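Local coordinates for protein Uly1 (Catenovulum maritimum, PDB 7DRQ) that acts as an ulvan lyase of polysaccharide lyase family 24, probably cleaving the algal polysaccharide ulvan by beta-elimination, and binds calcium ions, at residues 254-260 with 319-323; 292-296 with 325-330. All coordinates share one frame; numbering follows the deposited sequence.

How the contacts relate
Contacts 1 and 2 lie with their centres 14 Å apart and alternate along the chain: 254-260, 292-296, 319-323, 325-330. The chain from 319 to 330 meets a loop first and a sheet strand second. The two sites touch directly. Asp323 OD2 of contact 1 makes a salt bridge to Arg329 NH2 of contact 2 at 2.8 Å, and Ala322 O approaches Phe294 CD1 at 3.2 Å. Neither contact coordinates calcium: the Trp260 side chain is about 11 Å and Gly292 about 12 Å from a bound calcium ion, and the site of Leu283, Asp285 and Phe287 lies near both.

Contact 1. Residues 254-260 with 319-323; sequences KGEIKNW and LVKAD
Glu256 and Lys321 mark the closest backbone approach, their CA atoms 5.5 Å apart, between a loop and a segment that ends in the start of a 3-10 turn. One direct hydrogen bond joins them: Trp260 NE1 donates to Val320 O at 2.9 Å with an N-H...O angle of 146°, and the oxygen stands 21° out of the indole plane. Trp260 CG sits between its backbone N and carbonyl carbon (chi1 54°), a torsion that places NE1 within bonding range of Val320 O. Ala322 CB lies over one face of the six-membered ring, displaced toward its rim, as a CH-pi contact, 3.9 Å from CH2. Val320 CG1 packs on the backbone beside Gly255, 3.6 Å from Glu256 N. Glu256 OE2 comes alongside the Lys321 backbone, 3.4 Å from Lys321 CA. OE1 takes the N-H of Ile257 with its anti lone pair; OE2 accepts from two waters, at 2.6 Å and 2.8 Å, which in turn accept from Ala322 N and Asp323 N. Arg279 adds a long, weak ion pair. The topology is consistent with successive beta-propeller blades, as expected of the BNR family: 254-260 joins the sheet ending in 239-245 to that beginning with 261-269.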
# COMPACT_ATOMS: atom_id res chain seq x y z
N LYS A 254 -7.60 -26.71 7.44
CA LYS A 254 -7.16 -26.38 8.79
C LYS A 254 -8.31 -25.90 9.67
O LYS A 254 -8.06 -25.43 10.79
CB LYS A 254 -6.04 -25.33 8.73
CG LYS A 254 -4.87 -25.80 7.89
CD LYS A 254 -3.71 -24.81 7.87
CE LYS A 254 -2.58 -25.37 7.03
NZ LYS A 254 -1.60 -24.34 6.62
N GLY A 255 -9.55 -25.99 9.20
CA GLY A 255 -10.68 -25.63 10.02
C GLY A 255 -11.75 -24.81 9.33
O GLY A 255 -12.88 -24.75 9.81
N GLU A 256 -11.42 -24.17 8.21
CA GLU A 256 -12.39 -23.40 7.45
C GLU A 256 -13.05 -24.27 6.39
O GLU A 256 -12.54 -25.33 6.02
CB GLU A 256 -11.72 -22.17 6.82
CG GLU A 256 -12.66 -21.16 6.10
CD GLU A 256 -13.79 -20.65 6.99
OE1 GLU A 256 -14.76 -21.41 7.24
OE2 GLU A 256 -13.73 -19.48 7.42
N ILE A 257 -14.20 -23.82 5.88
CA ILE A 257 -14.91 -24.63 4.88
C ILE A 257 -14.13 -24.73 3.57
O ILE A 257 -14.34 -25.68 2.80
CB ILE A 257 -16.32 -24.08 4.61
CG1 ILE A 257 -16.25 -22.64 4.11
CG2 ILE A 257 -17.18 -24.19 5.85
CD1 ILE A 257 -17.54 -22.15 3.48
N LYS A 258 -13.20 -23.81 3.33
CA LYS A 258 -12.55 -23.65 2.04
C LYS A 258 -11.37 -22.71 2.24
O LYS A 258 -11.34 -21.93 3.19
CB LYS A 258 -13.52 -23.07 0.99
CG LYS A 258 -13.00 -22.92 -0.43
CD LYS A 258 -13.97 -22.09 -1.23
CE LYS A 258 -13.60 -21.98 -2.71
NZ LYS A 258 -12.21 -21.55 -2.95
N ASN A 259 -10.39 -22.80 1.33
CA ASN A 259 -9.35 -21.78 1.29
C ASN A 259 -9.96 -20.41 1.04
O ASN A 259 -11.04 -20.28 0.46
CB ASN A 259 -8.35 -22.10 0.17
CG ASN A 259 -7.51 -23.34 0.46
OD1 ASN A 259 -7.49 -23.86 1.58
ND2 ASN A 259 -6.81 -23.81 -0.57
N TRP A 260 -9.25 -19.36 1.47
CA TRP A 260 -9.69 -17.99 1.18
C TRP A 260 -8.47 -17.11 1.03
O TRP A 260 -7.34 -17.54 1.28
CB TRP A 260 -10.64 -17.46 2.27
CG TRP A 260 -10.12 -17.52 3.70
CD1 TRP A 260 -10.00 -18.63 4.49
CD2 TRP A 260 -9.66 -16.41 4.50
NE1 TRP A 260 -9.51 -18.29 5.73
CE2 TRP A 260 -9.29 -16.93 5.75
CE3 TRP A 260 -9.53 -15.04 4.27
CZ2 TRP A 260 -8.80 -16.12 6.78
CZ3 TRP A 260 -9.04 -14.24 5.29
CH2 TRP A 260 -8.68 -14.78 6.53
N LEU A 319 -4.93 -16.90 12.17
CA LEU A 319 -6.36 -17.02 11.97
C LEU A 319 -6.68 -18.00 10.85
O LEU A 319 -6.02 -18.02 9.80
CB LEU A 319 -6.96 -15.65 11.63
CG LEU A 319 -8.48 -15.48 11.70
CD1 LEU A 319 -9.02 -15.84 13.08
CD2 LEU A 319 -8.87 -14.02 11.29
N VAL A 320 -7.72 -18.81 11.05
CA VAL A 320 -8.21 -19.75 10.05
C VAL A 320 -9.59 -19.38 9.55
O VAL A 320 -9.85 -19.45 8.35
CB VAL A 320 -8.20 -21.20 10.59
CG1 VAL A 320 -8.70 -22.16 9.52
CG2 VAL A 320 -6.80 -21.59 11.06
N LYS A 321 -10.49 -18.99 10.46
CA LYS A 321 -11.87 -18.60 10.15
C LYS A 321 -11.98 -17.09 10.30
O LYS A 321 -12.00 -16.58 11.43
CB LYS A 321 -12.86 -19.28 11.09
CG LYS A 321 -12.94 -20.80 11.04
CD LYS A 321 -13.97 -21.29 12.10
CE LYS A 321 -13.34 -21.49 13.50
NZ LYS A 321 -13.62 -20.43 14.56
N ALA A 322 -12.11 -16.38 9.18
CA ALA A 322 -12.15 -14.92 9.24
C ALA A 322 -13.27 -14.40 10.14
O ALA A 322 -13.12 -13.34 10.76
CB ALA A 322 -12.29 -14.34 7.83
N ASP A 323 -14.39 -15.12 10.23
CA ASP A 323 -15.54 -14.62 10.97
C ASP A 323 -15.24 -14.33 12.44
O ASP A 323 -15.96 -13.55 13.06
CB ASP A 323 -16.72 -15.60 10.87
CG ASP A 323 -17.45 -15.50 9.54
OD1 ASP A 323 -17.03 -14.68 8.69
OD2 ASP A 323 -18.43 -16.26 9.33
O HOH W 1 -12.57 -17.38 6.50
O HOH W 2 -15.31 -17.63 8.80

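Contact 2. Residues 292-296 with 325-330; sequences GMFYA and ALVMRP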
# COMPACT_ATOMS: atom_id res chain seq x y z
N GLY A 292 -17.79 -9.78 3.32
CA GLY A 292 -17.51 -9.53 4.71
C GLY A 292 -16.68 -8.29 4.97
O GLY A 292 -16.20 -7.64 4.03
N MSE A 293 -16.51 -7.96 6.24
CA MSE A 293 -15.62 -6.89 6.66
C MSE A 293 -15.08 -7.30 8.03
O MSE A 293 -15.84 -7.70 8.92
CB MSE A 293 -16.36 -5.55 6.71
CG MSE A 293 -15.49 -4.38 7.04
SE MSE A 293 -16.55 -2.72 6.87
CE MSE A 293 -16.80 -2.66 4.95
N PHE A 294 -13.77 -7.20 8.21
CA PHE A 294 -13.13 -7.84 9.36
C PHE A 294 -12.09 -6.90 9.96
O PHE A 294 -11.51 -6.05 9.28
CB PHE A 294 -12.47 -9.16 8.93
CG PHE A 294 -13.41 -10.09 8.21
CD1 PHE A 294 -14.18 -11.00 8.91
CD2 PHE A 294 -13.54 -10.02 6.82
CE1 PHE A 294 -15.07 -11.85 8.23
CE2 PHE A 294 -14.42 -10.86 6.15
CZ PHE A 294 -15.18 -11.78 6.86
N TYR A 295 -11.81 -7.11 11.26
CA TYR A 295 -10.89 -6.24 11.98
C TYR A 295 -10.37 -6.99 13.20
O TYR A 295 -11.13 -7.69 13.87
CB TYR A 295 -11.57 -4.94 12.41
CG TYR A 295 -10.89 -4.15 13.51
CD1 TYR A 295 -9.80 -3.33 13.23
CD2 TYR A 295 -11.39 -4.15 14.81
CE1 TYR A 295 -9.20 -2.57 14.23
CE2 TYR A 295 -10.79 -3.42 15.82
CZ TYR A 295 -9.69 -2.63 15.52
OH TYR A 295 -9.12 -1.87 16.51
N ALA A 296 -9.08 -6.82 13.48
CA ALA A 296 -8.50 -7.36 14.70
C ALA A 296 -7.34 -6.47 15.11
O ALA A 296 -6.78 -5.75 14.28
CB ALA A 296 -8.03 -8.81 14.52
N ALA A 325 -13.14 -12.41 13.36
CA ALA A 325 -12.80 -10.99 13.32
C ALA A 325 -13.88 -10.15 12.64
O ALA A 325 -13.64 -8.99 12.29
CB ALA A 325 -11.45 -10.80 12.63
N LEU A 326 -15.08 -10.70 12.46
CA LEU A 326 -16.15 -9.99 11.77
C LEU A 326 -16.51 -8.67 12.44
O LEU A 326 -16.58 -8.58 13.67
CB LEU A 326 -17.40 -10.89 11.74
CG LEU A 326 -18.62 -10.33 11.01
CD1 LEU A 326 -18.37 -10.32 9.50
CD2 LEU A 326 -19.85 -11.16 11.36
N VAL A 327 -16.77 -7.63 11.62
CA VAL A 327 -17.41 -6.41 12.13
C VAL A 327 -18.72 -6.11 11.40
O VAL A 327 -19.63 -5.49 11.98
CB VAL A 327 -16.47 -5.19 12.05
CG1 VAL A 327 -15.22 -5.39 12.92
CG2 VAL A 327 -16.08 -4.87 10.60
N MSE A 328 -18.85 -6.53 10.14
CA MSE A 328 -20.01 -6.13 9.31
C MSE A 328 -20.11 -7.02 8.08
O MSE A 328 -19.10 -7.51 7.59
CB MSE A 328 -19.89 -4.65 8.92
CG MSE A 328 -21.21 -3.93 8.50
SE MSE A 328 -21.65 -4.00 6.59
CE MSE A 328 -19.84 -3.45 5.86
N ARG A 329 -21.32 -7.27 7.58
CA ARG A 329 -21.48 -8.06 6.36
C ARG A 329 -21.94 -7.12 5.27
O ARG A 329 -23.13 -6.78 5.23
CB ARG A 329 -22.50 -9.18 6.56
CG ARG A 329 -22.16 -10.17 7.66
CD ARG A 329 -21.30 -11.30 7.14
NE ARG A 329 -21.26 -12.39 8.11
CZ ARG A 329 -20.30 -13.29 8.18
NH1 ARG A 329 -19.28 -13.26 7.33
NH2 ARG A 329 -20.35 -14.23 9.12
N PRO A 330 -21.08 -6.67 4.35
CA PRO A 330 -21.54 -5.68 3.34
C PRO A 330 -22.62 -6.20 2.41
O PRO A 330 -23.36 -5.40 1.82
CB PRO A 330 -20.26 -5.33 2.57
CG PRO A 330 -19.13 -5.74 3.45
CD PRO A 330 -19.62 -6.88 4.31
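The Phe294 ring rests against the backbone of Ala325 and Leu326: Ala325 C lies at its edge, near the ring plane, while Leu326 CA comes obliquely to CD1 at 3.6 Å. The Phe277 ring also meets it, the planes nearly parallel. The guanidinium of Arg329, held by Asp323, has Leu326 CD1 over one face, 3.6 Å above the plane and displaced toward the rim, and this same methyl touches Phe294 CE1. Phe294 CG is anti to its carbonyl carbon (chi1 -53°), which brings the CE2-CZ rim beside Gly292; a CB there would lie 2.5 Å from Phe294 CZ, so the absent side chain makes room for the ring. Were Phe294 replaced by an alanine, Leu326 and Phe277 would probably lose their aromatic partner and a gap would open beside Gly292. The strands are only roughly antiparallel, 130° between their directions, with Phe294 and Leu326 a non-hydrogen-bonded pair. Val327 N donates almost straight to Met293 O (2.9 Å, 172°), and Tyr295 N donates to Ala325 O at 2.8 Å; a second donor to Met293 O, Met328 N, is weak at 3.5 Å. Val327 spreads its methyls along the strand, CG2 to CG of selenomethionine Met293 at 3.6 Å and CG1 to Tyr295 CB at 3.7 Å. Pro330 CD seats on Gly292 C. Strand 290-298 also pairs with strand 272-280, through backbone bonds of Phe294 with Phe277, while Met293 and Tyr295 reach across to Leu361 of strand 359-369, and Met328 packs on Ser379 and Thr381 of strand 372-383.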